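Side-chain contacts in peptidase M16 inactive domain family protein (Pseudomonas fluorescens, PDB 3GWB), which is of unknown specific function but belongs to the M16 peptidase family and may be a metal-dependent hydrolase or an inactive relative of one: residues 30-35 and 363-368; 149-154 and 249-254; 156-161 and 412-417; 369-374 and 383-388. One frame throughout, in Å; residues are numbered along the deposited sequence.

Contact 1: residues 30-35 and 363-368; sequences ARELPM and ASNADI
N365, at the start of helix 365-377, reaches into the loop 30-35 and meets A30, E32 and the backbone of M35. The closest direct touch is its OD1 against CB of A30, at 3.5 Å. Its CG stands anti to the carbonyl carbon (chi1 -65°), which sends the amide toward the loop. The better defined polar link runs through water 1. This water accepts from ND2 of N365 at 3.0 Å and donates to the carbonyls A30 O, at 2.8 Å, and L33 O, at 2.7 Å. It ties one amide N-H to two carbonyls of the loop.

The other side is looser. E32 is exposed, and its carboxylate plane is turned 50° from the amide plane of N365. OE1 of E32 lies 3.7 Å from OD1 of N365, two acceptor atoms that pass side by side without bonding directly. Water 2 is near both oxygens, but its link to OD1 of N365 is doubtful. Near this surface E32 O accepts from K107 NZ of the second subunit, and P34 and M35 pack on L102 of that subunit.

No direct hydrogen bond joins the two segments. The contact is polar and water-mediated: water 1 links the amide to two loop carbonyls in place of a direct bond.

Contact 2: residues 149-154 and 249-254; sequences KLASLE and QTSLML
The flat group here is the peptide between A151 and S152. SE of M253, a selenomethionine, sits over its face, 3.5 Å from the backbone N of S152. The same SE of M253 lies 3.8 Å from CB of A151.

The chain of M253 leaves the strand toward the helix and runs on extended through chi2 (-170°). It then bends at chi3 (73°). The bend lays the methyl CE of M253 alongside S152, 4.1 Å from CB of S152. S251, two residues earlier on the strand, also points toward the helix. Its OG comes 4.1 Å from CB of A151, a plain van der Waals touch.

The axes of the two short segments run at 24° to each other and come within 8.7 Å. Helix 147-160 lies along one face of the sheet, and A151 also touches V416 and A418 of the neighbouring strand 414-419. L252 points away from this helix. L254 packs on L327 and Q331 of helix 323-340, which covers the other face. Strand 249-257 is thus covered by a helix on both faces.

Contact 3: residues 156-161 and 412-417; sequences MKRLYG and KMVIVS
R158 and L159 meet V414 and V416 where the last turn of helix 147-160 runs nearly antiparallel to strand 414-419, the axes at 166° and 9.0 Å apart. V414 and V416 both point toward the helix, and V414 takes the larger share of the contact. CG2 of V414 touches CD1 of L159 at 3.6 Å. The other methyl, CG1 of V414, lies 3.8 Å from CB of R158. The two branches thus serve two successive helix residues. L159 reaches the strand through a first torsion of -130°, far from a staggered value.

R158 keeps its chain extended from CG to NE and crosses the valines at a slant. CD of R158 packs on CG2 of V416 at 3.7 Å. NE of R158 is 4.1 Å from CG2 of V416. The methylenes do the packing here. The charged end is held elsewhere, by a salt bridge from NE to E154 one turn back and a weak hydrogen bond from NH1 to S239 OG.

V414 and V416 also touch L155 of the same helix. The helix-to-sheet joint is therefore made of branched apolar groups and the aliphatic part of an arginine. It holds by van der Waals packing, while the guanidinium is held by E154 and, weakly, by S239.

Contact 4: residues 369-374 and 383-388; sequences VGQLGA and SYLEDF
Two successive helices, 365-377 and 384-394, are joined by a short connection, and Q371 and L385 make the closest touch of these segments. The contact is small and lies at the surface, covering 122 Å² in all. Its closest approach is CB of Q371 to CD2 of L385, at 3.7 Å. CG of Q371 follows at 4.1 Å from the same CD2 of L385. CD1 of L385 continues the chain (chi2 178°), and the other branch, CD2, does the touching. L385 also packs on M375 of the first helix.

Q371 bends at chi2 (-60°), and this turns its amide toward Y384. OE1 of Q371 stands at the edge of the tyrosine ring, near the ring plane, 4.4 Å from CE2 of Y384. That is a loose approach. The hydroxyl of Y384 has its polar partner elsewhere, in R261.

S383 occupies the N-cap position of the second helix, but its side chain makes no capping bond. OG of S383 instead donates to OD2 of D387, at 2.6 Å, meeting the carboxylate on the syn side. OD1 of D387 forms a salt bridge with R390 in the next turn.

On the first helix, V369 and L372 pack on strand 197-203. The helix thus has a face on the sheet, while Q371 meets the next helix. Two consecutive helices, one of them lying on the sheet, fit the alpha+beta build of M16 peptidase domains.

Overall arrangement
Contacts 2 and 3 are buried and lie together. Both use helix 147-160, and their strands, 249-257 and 414-419, are neighbours in one sheet, linked by a probable hydrogen bond from V416 N to M253 O. Their chemistry is apolar: selenium, methyls and methylenes. Contacts 1 and 4 are surface contacts on the opposite side of the chain's centre. They share helix 365-377, with centres about 14 Å apart. Contact 1 depends on water and an amide and borders the second subunit. Contact 4 pairs one methyl with a glutamine stem, and no other chain touches it. The nearest atoms of contacts 3 and 4 are about 17 Å apart.

Contact 1: residues 30-35 and 363-368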
loop_
_atom_site.group_PDB
_atom_site.type_symbol
_atom_site.label_atom_id
_atom_site.label_comp_id
_atom_site.label_asym_id
_atom_site.label_seq_id
_atom_site.Cartn_x
_atom_site.Cartn_y
_atom_site.Cartn_z
ATOM N N ALA A 30 -4.964 8.433 27.170
ATOM C CA ALA A 30 -6.192 8.560 26.380
ATOM C C ALA A 30 -6.993 7.309 26.696
ATOM O O ALA A 30 -6.670 6.227 26.222
ATOM C CB ALA A 30 -5.857 8.612 24.908
ATOM N N ARG A 31 -8.042 7.466 27.491
ATOM C CA ARG A 31 -8.841 6.336 27.929
ATOM C C ARG A 31 -10.087 5.992 27.122
ATOM O O ARG A 31 -10.804 5.064 27.486
ATOM C CB ARG A 31 -9.254 6.563 29.379
ATOM C CG ARG A 31 -8.100 6.809 30.331
ATOM C CD ARG A 31 -7.349 5.524 30.609
ATOM N NE ARG A 31 -6.487 5.651 31.775
ATOM C CZ ARG A 31 -6.006 4.619 32.456
ATOM N NH1 ARG A 31 -6.310 3.382 32.083
ATOM N NH2 ARG A 31 -5.228 4.825 33.508
ATOM N N GLU A 32 -10.355 6.720 26.043
ATOM C CA GLU A 32 -11.557 6.452 25.247
ATOM C C GLU A 32 -11.666 5.026 24.706
ATOM O O GLU A 32 -12.728 4.407 24.779
ATOM C CB GLU A 32 -11.665 7.448 24.089
ATOM C CG GLU A 32 -10.393 7.613 23.252
ATOM C CD GLU A 32 -9.399 8.616 23.843
ATOM O OE1 GLU A 32 -8.387 8.911 23.166
ATOM O OE2 GLU A 32 -9.624 9.112 24.969
ATOM N N LEU A 33 -10.568 4.508 24.165
ATOM C CA LEU A 33 -10.537 3.157 23.598
ATOM C C LEU A 33 -9.611 2.240 24.387
ATOM O O LEU A 33 -8.569 2.677 24.882
ATOM C CB LEU A 33 -10.058 3.216 22.145
ATOM C CG LEU A 33 -10.925 4.073 21.224
ATOM C CD1 LEU A 33 -10.166 4.391 19.938
ATOM C CD2 LEU A 33 -12.228 3.339 20.938
ATOM N N PRO A 34 -9.970 0.948 24.495
ATOM C CA PRO A 34 -9.187 -0.057 25.222
ATOM C C PRO A 34 -7.971 -0.540 24.432
ATOM O O PRO A 34 -7.795 -1.736 24.189
ATOM C CB PRO A 34 -10.207 -1.163 25.458
ATOM C CG PRO A 34 -10.982 -1.144 24.165
ATOM C CD PRO A 34 -11.206 0.350 23.947
HETATM N N MSE A 35 -7.127 0.397 24.035
HETATM C CA MSE A 35 -5.940 0.061 23.264
HETATM C C MSE A 35 -4.914 1.167 23.378
HETATM O O MSE A 35 -5.184 2.211 23.961
HETATM C CB MSE A 35 -6.311 -0.164 21.793
HETATM C CG MSE A 35 -7.284 0.852 21.211
HETATM SE SE MSE A 35 -7.920 0.376 19.555
HETATM C CE MSE A 35 -7.952 -1.431 19.707
ATOM N N ALA A 363 -8.134 13.984 17.794
ATOM C CA ALA A 363 -6.964 13.247 17.331
ATOM C C ALA A 363 -6.881 11.827 17.905
ATOM O O ALA A 363 -7.059 11.612 19.104
ATOM C CB ALA A 363 -5.696 14.030 17.662
ATOM N N SER A 364 -6.599 10.867 17.028
ATOM C CA SER A 364 -6.495 9.463 17.412
ATOM C C SER A 364 -5.152 9.172 18.056
ATOM O O SER A 364 -4.225 9.984 17.975
ATOM C CB SER A 364 -6.647 8.573 16.179
ATOM O OG SER A 364 -5.582 8.796 15.264
ATOM N N ASN A 365 -5.041 8.005 18.679
ATOM C CA ASN A 365 -3.792 7.617 19.315
ATOM C C ASN A 365 -2.654 7.562 18.289
ATOM O O ASN A 365 -1.545 8.008 18.571
ATOM C CB ASN A 365 -3.944 6.261 20.025
ATOM C CG ASN A 365 -4.923 6.314 21.192
ATOM O OD1 ASN A 365 -5.323 7.389 21.632
ATOM N ND2 ASN A 365 -5.301 5.151 21.703
ATOM N N ALA A 366 -2.935 7.043 17.091
ATOM C CA ALA A 366 -1.910 6.935 16.047
ATOM C C ALA A 366 -1.385 8.295 15.595
ATOM O O ALA A 366 -0.184 8.465 15.373
ATOM C CB ALA A 366 -2.461 6.175 14.836
ATOM N N ASP A 367 -2.288 9.261 15.444
ATOM C CA ASP A 367 -1.870 10.588 15.016
ATOM C C ASP A 367 -1.047 11.254 16.113
ATOM O O ASP A 367 -0.009 11.848 15.845
ATOM C CB ASP A 367 -3.079 11.459 14.674
ATOM C CG ASP A 367 -3.713 11.081 13.344
ATOM O OD1 ASP A 367 -2.971 10.977 12.339
ATOM O OD2 ASP A 367 -4.951 10.899 13.302
ATOM N N ILE A 368 -1.514 11.143 17.350
ATOM C CA ILE A 368 -0.807 11.742 18.483
ATOM C C ILE A 368 0.569 11.107 18.662
ATOM O O ILE A 368 1.575 11.809 18.755
ATOM C CB ILE A 368 -1.616 11.587 19.795
ATOM C CG1 ILE A 368 -2.978 12.269 19.650
ATOM C CG2 ILE A 368 -0.857 12.207 20.965
ATOM C CD1 ILE A 368 -2.892 13.757 19.358
HETATM O O HOH W 1 -7.442 4.934 23.855
HETATM O O HOH W 2 -6.220 9.647 21.260
#

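Contact 2: residues 149-154 and 249-254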
loop_
_atom_site.group_PDB
_atom_site.type_symbol
_atom_site.label_atom_id
_atom_site.label_comp_id
_atom_site.label_asym_id
_atom_site.label_seq_id
_atom_site.Cartn_x
_atom_site.Cartn_y
_atom_site.Cartn_z
ATOM N N LYS A 149 10.943 8.550 -10.345
ATOM C CA LYS A 149 11.949 8.048 -9.410
ATOM C C LYS A 149 13.347 8.404 -9.894
ATOM O O LYS A 149 14.204 8.804 -9.107
ATOM C CB LYS A 149 11.859 6.525 -9.256
ATOM C CG LYS A 149 10.556 5.993 -8.677
ATOM C CD LYS A 149 10.819 4.675 -7.942
ATOM C CE LYS A 149 9.598 3.766 -7.893
ATOM N NZ LYS A 149 9.349 3.082 -9.203
ATOM N N LEU A 150 13.575 8.253 -11.195
ATOM C CA LEU A 150 14.882 8.557 -11.768
ATOM C C LEU A 150 15.221 10.036 -11.627
ATOM O O LEU A 150 16.375 10.397 -11.399
ATOM C CB LEU A 150 14.922 8.138 -13.239
ATOM C CG LEU A 150 14.830 6.625 -13.472
ATOM C CD1 LEU A 150 14.799 6.332 -14.966
ATOM C CD2 LEU A 150 16.024 5.930 -12.819
ATOM N N ALA A 151 14.212 10.893 -11.757
ATOM C CA ALA A 151 14.423 12.329 -11.622
ATOM C C ALA A 151 14.663 12.665 -10.151
ATOM O O ALA A 151 15.494 13.504 -9.818
ATOM C CB ALA A 151 13.209 13.089 -12.142
ATOM N N SER A 152 13.923 12.000 -9.273
ATOM C CA SER A 152 14.057 12.229 -7.840
ATOM C C SER A 152 15.455 11.865 -7.331
ATOM O O SER A 152 16.084 12.658 -6.629
ATOM C CB SER A 152 13.005 11.422 -7.082
ATOM O OG SER A 152 13.081 11.679 -5.692
ATOM N N LEU A 153 15.936 10.673 -7.681
ATOM C CA LEU A 153 17.264 10.235 -7.250
ATOM C C LEU A 153 18.332 11.233 -7.681
ATOM O O LEU A 153 19.207 11.595 -6.895
ATOM C CB LEU A 153 17.595 8.854 -7.830
ATOM C CG LEU A 153 16.723 7.683 -7.369
ATOM C CD1 LEU A 153 17.257 6.392 -7.962
ATOM C CD2 LEU A 153 16.721 7.602 -5.846
ATOM N N GLU A 154 18.254 11.674 -8.937
ATOM C CA GLU A 154 19.207 12.640 -9.481
ATOM C C GLU A 154 19.064 13.998 -8.795
ATOM O O GLU A 154 20.061 14.657 -8.504
ATOM C CB GLU A 154 18.990 12.798 -10.992
ATOM C CG GLU A 154 19.785 13.922 -11.660
ATOM C CD GLU A 154 21.290 13.735 -11.559
ATOM O OE1 GLU A 154 21.747 12.573 -11.494
ATOM O OE2 GLU A 154 22.019 14.753 -11.563
ATOM N N GLN A 249 5.055 10.971 -21.172
ATOM C CA GLN A 249 4.711 12.144 -20.365
ATOM C C GLN A 249 6.047 12.667 -19.880
ATOM O O GLN A 249 7.054 11.999 -20.050
ATOM C CB GLN A 249 3.823 11.735 -19.210
ATOM C CG GLN A 249 2.432 11.276 -19.672
ATOM C CD GLN A 249 1.429 12.346 -19.475
ATOM O OE1 GLN A 249 0.515 12.550 -20.281
ATOM N NE2 GLN A 249 1.586 13.054 -18.380
ATOM N N THR A 250 6.090 13.860 -19.320
ATOM C CA THR A 250 7.356 14.338 -18.798
ATOM C C THR A 250 7.236 14.673 -17.328
ATOM O O THR A 250 6.295 15.339 -16.906
ATOM C CB THR A 250 7.905 15.592 -19.543
ATOM O OG1 THR A 250 6.892 16.601 -19.608
ATOM C CG2 THR A 250 8.382 15.243 -20.937
ATOM N N SER A 251 8.190 14.182 -16.550
ATOM C CA SER A 251 8.211 14.420 -15.119
ATOM C C SER A 251 9.058 15.646 -14.821
ATOM O O SER A 251 10.203 15.733 -15.263
ATOM C CB SER A 251 8.784 13.203 -14.396
ATOM O OG SER A 251 9.222 13.551 -13.095
ATOM N N LEU A 252 8.484 16.587 -14.076
ATOM C CA LEU A 252 9.162 17.827 -13.717
ATOM C C LEU A 252 9.335 17.929 -12.205
ATOM O O LEU A 252 8.379 17.761 -11.449
ATOM C CB LEU A 252 8.346 19.031 -14.195
ATOM C CG LEU A 252 8.078 19.219 -15.687
ATOM C CD1 LEU A 252 7.037 20.321 -15.865
ATOM C CD2 LEU A 252 9.375 19.568 -16.408
HETATM N N MSE A 253 10.553 18.222 -11.768
HETATM C CA MSE A 253 10.826 18.363 -10.346
HETATM C C MSE A 253 11.717 19.573 -10.109
HETATM O O MSE A 253 12.746 19.736 -10.764
HETATM C CB MSE A 253 11.516 17.110 -9.808
HETATM C CG MSE A 253 10.733 15.832 -10.015
HETATM SE SE MSE A 253 11.487 14.493 -9.088
HETATM C CE MSE A 253 11.028 14.939 -7.445
ATOM N N LEU A 254 11.302 20.427 -9.182
ATOM C CA LEU A 254 12.065 21.619 -8.837
ATOM C C LEU A 254 12.305 21.542 -7.345
ATOM O O LEU A 254 11.446 21.073 -6.602
ATOM C CB LEU A 254 11.284 22.894 -9.162
ATOM C CG LEU A 254 10.827 23.113 -10.605
ATOM C CD1 LEU A 254 9.618 22.238 -10.897
ATOM C CD2 LEU A 254 10.466 24.580 -10.806
#

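Contact 3: residues 156-161 and 412-417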
loop_
_atom_site.group_PDB
_atom_site.type_symbol
_atom_site.label_atom_id
_atom_site.label_comp_id
_atom_site.label_asym_id
_atom_site.label_seq_id
_atom_site.Cartn_x
_atom_site.Cartn_y
_atom_site.Cartn_z
HETATM N N MSE A 156 18.033 14.630 -5.751
HETATM C CA MSE A 156 18.590 14.558 -4.408
HETATM C C MSE A 156 20.117 14.573 -4.454
HETATM O O MSE A 156 20.758 15.026 -3.512
HETATM C CB MSE A 156 18.084 13.310 -3.674
HETATM C CG MSE A 156 16.629 13.412 -3.200
HETATM SE SE MSE A 156 16.318 14.792 -2.047
HETATM C CE MSE A 156 16.768 14.043 -0.471
ATOM N N LYS A 157 20.700 14.091 -5.547
ATOM C CA LYS A 157 22.156 14.093 -5.686
ATOM C C LYS A 157 22.673 15.516 -5.891
ATOM O O LYS A 157 23.656 15.927 -5.270
ATOM C CB LYS A 157 22.591 13.241 -6.880
ATOM C CG LYS A 157 22.244 11.762 -6.780
ATOM C CD LYS A 157 22.703 11.004 -8.030
ATOM C CE LYS A 157 22.219 9.565 -8.013
ATOM N NZ LYS A 157 22.553 8.855 -9.278
ATOM N N ARG A 158 22.012 16.258 -6.775
ATOM C CA ARG A 158 22.398 17.635 -7.075
ATOM C C ARG A 158 22.196 18.551 -5.873
ATOM O O ARG A 158 22.973 19.475 -5.640
ATOM C CB ARG A 158 21.579 18.157 -8.262
ATOM C CG ARG A 158 21.993 17.582 -9.614
ATOM C CD ARG A 158 20.901 17.775 -10.654
ATOM N NE ARG A 158 21.299 17.273 -11.966
ATOM C CZ ARG A 158 21.988 17.978 -12.857
ATOM N NH1 ARG A 158 22.350 19.222 -12.577
ATOM N NH2 ARG A 158 22.327 17.437 -14.021
ATOM N N LEU A 159 21.154 18.268 -5.101
ATOM C CA LEU A 159 20.808 19.061 -3.929
ATOM C C LEU A 159 21.758 18.880 -2.743
ATOM O O LEU A 159 22.164 19.857 -2.109
ATOM C CB LEU A 159 19.388 18.698 -3.484
ATOM C CG LEU A 159 18.350 19.790 -3.218
ATOM C CD1 LEU A 159 18.078 20.559 -4.494
ATOM C CD2 LEU A 159 17.058 19.151 -2.707
ATOM N N TYR A 160 22.109 17.631 -2.446
ATOM C CA TYR A 160 22.967 17.321 -1.300
ATOM C C TYR A 160 24.421 16.901 -1.555
ATOM O O TYR A 160 25.199 16.780 -0.611
ATOM C CB TYR A 160 22.280 16.246 -0.459
ATOM C CG TYR A 160 21.045 16.738 0.253
ATOM C CD1 TYR A 160 21.149 17.452 1.442
ATOM C CD2 TYR A 160 19.771 16.496 -0.261
ATOM C CE1 TYR A 160 20.021 17.917 2.112
ATOM C CE2 TYR A 160 18.625 16.961 0.408
ATOM C CZ TYR A 160 18.767 17.671 1.595
ATOM O OH TYR A 160 17.662 18.139 2.271
ATOM N N GLY A 161 24.791 16.664 -2.807
ATOM C CA GLY A 161 26.165 16.270 -3.092
ATOM C C GLY A 161 26.667 15.071 -2.293
ATOM O O GLY A 161 26.163 13.958 -2.455
ATOM N N LYS A 412 17.701 29.965 -6.490
ATOM C CA LYS A 412 18.381 28.798 -5.937
ATOM C C LYS A 412 17.813 27.449 -6.357
ATOM O O LYS A 412 18.341 26.406 -5.964
ATOM C CB LYS A 412 18.383 28.873 -4.407
ATOM C CG LYS A 412 19.136 30.056 -3.820
ATOM C CD LYS A 412 19.178 29.938 -2.308
ATOM C CE LYS A 412 20.063 30.999 -1.656
ATOM N NZ LYS A 412 19.532 32.374 -1.845
HETATM N N MSE A 413 16.752 27.464 -7.156
HETATM C CA MSE A 413 16.120 26.223 -7.589
HETATM C C MSE A 413 16.981 25.320 -8.457
HETATM O O MSE A 413 17.683 25.773 -9.367
HETATM C CB MSE A 413 14.803 26.514 -8.318
HETATM C CG MSE A 413 13.614 26.742 -7.389
HETATM SE SE MSE A 413 13.017 25.235 -6.568
HETATM C CE MSE A 413 11.251 25.555 -6.545
ATOM N N VAL A 414 16.926 24.034 -8.131
ATOM C CA VAL A 414 17.634 22.995 -8.861
ATOM C C VAL A 414 16.510 22.267 -9.576
ATOM O O VAL A 414 15.555 21.805 -8.942
ATOM C CB VAL A 414 18.344 22.020 -7.908
ATOM C CG1 VAL A 414 19.012 20.905 -8.703
ATOM C CG2 VAL A 414 19.366 22.770 -7.076
ATOM N N ILE A 415 16.606 22.175 -10.894
ATOM C CA ILE A 415 15.559 21.534 -11.661
ATOM C C ILE A 415 16.014 20.278 -12.389
ATOM O O ILE A 415 17.089 20.236 -12.982
ATOM C CB ILE A 415 14.980 22.526 -12.665
ATOM C CG1 ILE A 415 14.561 23.797 -11.923
ATOM C CG2 ILE A 415 13.798 21.909 -13.395
ATOM C CD1 ILE A 415 14.243 24.952 -12.833
ATOM N N VAL A 416 15.178 19.250 -12.332
ATOM C CA VAL A 416 15.478 17.993 -12.989
ATOM C C VAL A 416 14.221 17.446 -13.638
ATOM O O VAL A 416 13.201 17.246 -12.973
ATOM C CB VAL A 416 16.017 16.949 -11.988
ATOM C CG1 VAL A 416 16.291 15.636 -12.706
ATOM C CG2 VAL A 416 17.280 17.470 -11.324
ATOM N N SER A 417 14.297 17.213 -14.942
ATOM C CA SER A 417 13.176 16.671 -15.689
ATOM C C SER A 417 13.573 15.338 -16.311
ATOM O O SER A 417 14.740 15.113 -16.627
ATOM C CB SER A 417 12.751 17.642 -16.790
ATOM O OG SER A 417 13.832 17.911 -17.663
#

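Contact 4: residues 369-374 and 383-388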
loop_
_atom_site.group_PDB
_atom_site.type_symbol
_atom_site.label_atom_id
_atom_site.label_comp_id
_atom_site.label_asym_id
_atom_site.label_seq_id
_atom_site.Cartn_x
_atom_site.Cartn_y
_atom_site.Cartn_z
ATOM N N VAL A 369 0.620 9.779 18.693
ATOM C CA VAL A 369 1.892 9.086 18.878
ATOM C C VAL A 369 2.903 9.489 17.793
ATOM O O VAL A 369 4.107 9.573 18.053
ATOM C CB VAL A 369 1.689 7.545 18.892
ATOM C CG1 VAL A 369 1.608 6.993 17.457
ATOM C CG2 VAL A 369 2.821 6.892 19.683
ATOM N N GLY A 370 2.413 9.753 16.584
ATOM C CA GLY A 370 3.303 10.177 15.510
ATOM C C GLY A 370 3.955 11.520 15.823
ATOM O O GLY A 370 5.155 11.711 15.614
ATOM N N GLN A 371 3.161 12.458 16.329
ATOM C CA GLN A 371 3.659 13.786 16.675
ATOM C C GLN A 371 4.597 13.733 17.872
ATOM O O GLN A 371 5.607 14.439 17.902
ATOM C CB GLN A 371 2.494 14.731 16.979
ATOM C CG GLN A 371 1.557 14.960 15.801
ATOM C CD GLN A 371 2.265 15.559 14.600
ATOM O OE1 GLN A 371 2.905 16.610 14.699
ATOM N NE2 GLN A 371 2.151 14.896 13.452
ATOM N N LEU A 372 4.262 12.898 18.856
ATOM C CA LEU A 372 5.099 12.758 20.050
ATOM C C LEU A 372 6.485 12.252 19.674
ATOM O O LEU A 372 7.497 12.692 20.231
ATOM C CB LEU A 372 4.467 11.781 21.044
ATOM C CG LEU A 372 3.221 12.227 21.808
ATOM C CD1 LEU A 372 2.947 11.223 22.937
ATOM C CD2 LEU A 372 3.446 13.617 22.402
ATOM N N GLY A 373 6.524 11.313 18.732
ATOM C CA GLY A 373 7.792 10.771 18.285
ATOM C C GLY A 373 8.642 11.867 17.675
ATOM O O GLY A 373 9.833 11.969 17.966
ATOM N N ALA A 374 8.029 12.693 16.831
ATOM C CA ALA A 374 8.744 13.791 16.188
ATOM C C ALA A 374 9.170 14.824 17.229
ATOM O O ALA A 374 10.264 15.376 17.146
ATOM C CB ALA A 374 7.866 14.451 15.129
ATOM N N SER A 383 5.037 21.766 24.623
ATOM C CA SER A 383 3.747 22.341 24.255
ATOM C C SER A 383 3.641 22.550 22.751
ATOM O O SER A 383 2.807 23.324 22.285
ATOM C CB SER A 383 3.560 23.682 24.961
ATOM O OG SER A 383 4.617 24.569 24.626
ATOM N N TYR A 384 4.485 21.855 21.996
ATOM C CA TYR A 384 4.495 21.988 20.544
ATOM C C TYR A 384 3.119 21.888 19.889
ATOM O O TYR A 384 2.757 22.713 19.052
ATOM C CB TYR A 384 5.406 20.934 19.918
ATOM C CG TYR A 384 5.470 21.058 18.417
ATOM C CD1 TYR A 384 6.199 22.086 17.818
ATOM C CD2 TYR A 384 4.755 20.190 17.594
ATOM C CE1 TYR A 384 6.211 22.252 16.443
ATOM C CE2 TYR A 384 4.759 20.348 16.208
ATOM C CZ TYR A 384 5.489 21.384 15.642
ATOM O OH TYR A 384 5.494 21.563 14.277
ATOM N N LEU A 385 2.360 20.866 20.256
ATOM C CA LEU A 385 1.040 20.673 19.675
ATOM C C LEU A 385 0.172 21.917 19.823
ATOM O O LEU A 385 -0.309 22.472 18.829
ATOM C CB LEU A 385 0.347 19.479 20.333
ATOM C CG LEU A 385 1.067 18.137 20.180
ATOM C CD1 LEU A 385 0.287 17.051 20.913
ATOM C CD2 LEU A 385 1.211 17.800 18.704
ATOM N N GLU A 386 -0.023 22.349 21.066
ATOM C CA GLU A 386 -0.844 23.520 21.345
ATOM C C GLU A 386 -0.298 24.768 20.661
ATOM O O GLU A 386 -1.062 25.587 20.152
ATOM C CB GLU A 386 -0.933 23.770 22.854
ATOM C CG GLU A 386 -1.304 22.544 23.678
ATOM C CD GLU A 386 -0.090 21.719 24.070
ATOM O OE1 GLU A 386 0.783 22.257 24.789
ATOM O OE2 GLU A 386 -0.009 20.538 23.663
ATOM N N ASP A 387 1.023 24.909 20.642
ATOM C CA ASP A 387 1.642 26.072 20.023
ATOM C C ASP A 387 1.443 26.091 18.514
ATOM O O ASP A 387 1.285 27.157 17.918
ATOM C CB ASP A 387 3.143 26.123 20.332
ATOM C CG ASP A 387 3.436 26.158 21.823
ATOM O OD1 ASP A 387 2.652 26.780 22.576
ATOM O OD2 ASP A 387 4.462 25.573 22.240
ATOM N N PHE A 388 1.458 24.915 17.896
ATOM C CA PHE A 388 1.285 24.836 16.455
ATOM C C PHE A 388 -0.080 25.374 16.029
ATOM O O PHE A 388 -0.181 26.134 15.067
ATOM C CB PHE A 388 1.447 23.395 15.970
ATOM C CG PHE A 388 1.346 23.256 14.484
ATOM C CD1 PHE A 388 2.414 23.609 13.664
ATOM C CD2 PHE A 388 0.160 22.830 13.897
ATOM C CE1 PHE A 388 2.296 23.549 12.277
ATOM C CE2 PHE A 388 0.032 22.767 12.515
ATOM C CZ PHE A 388 1.102 23.124 11.701
#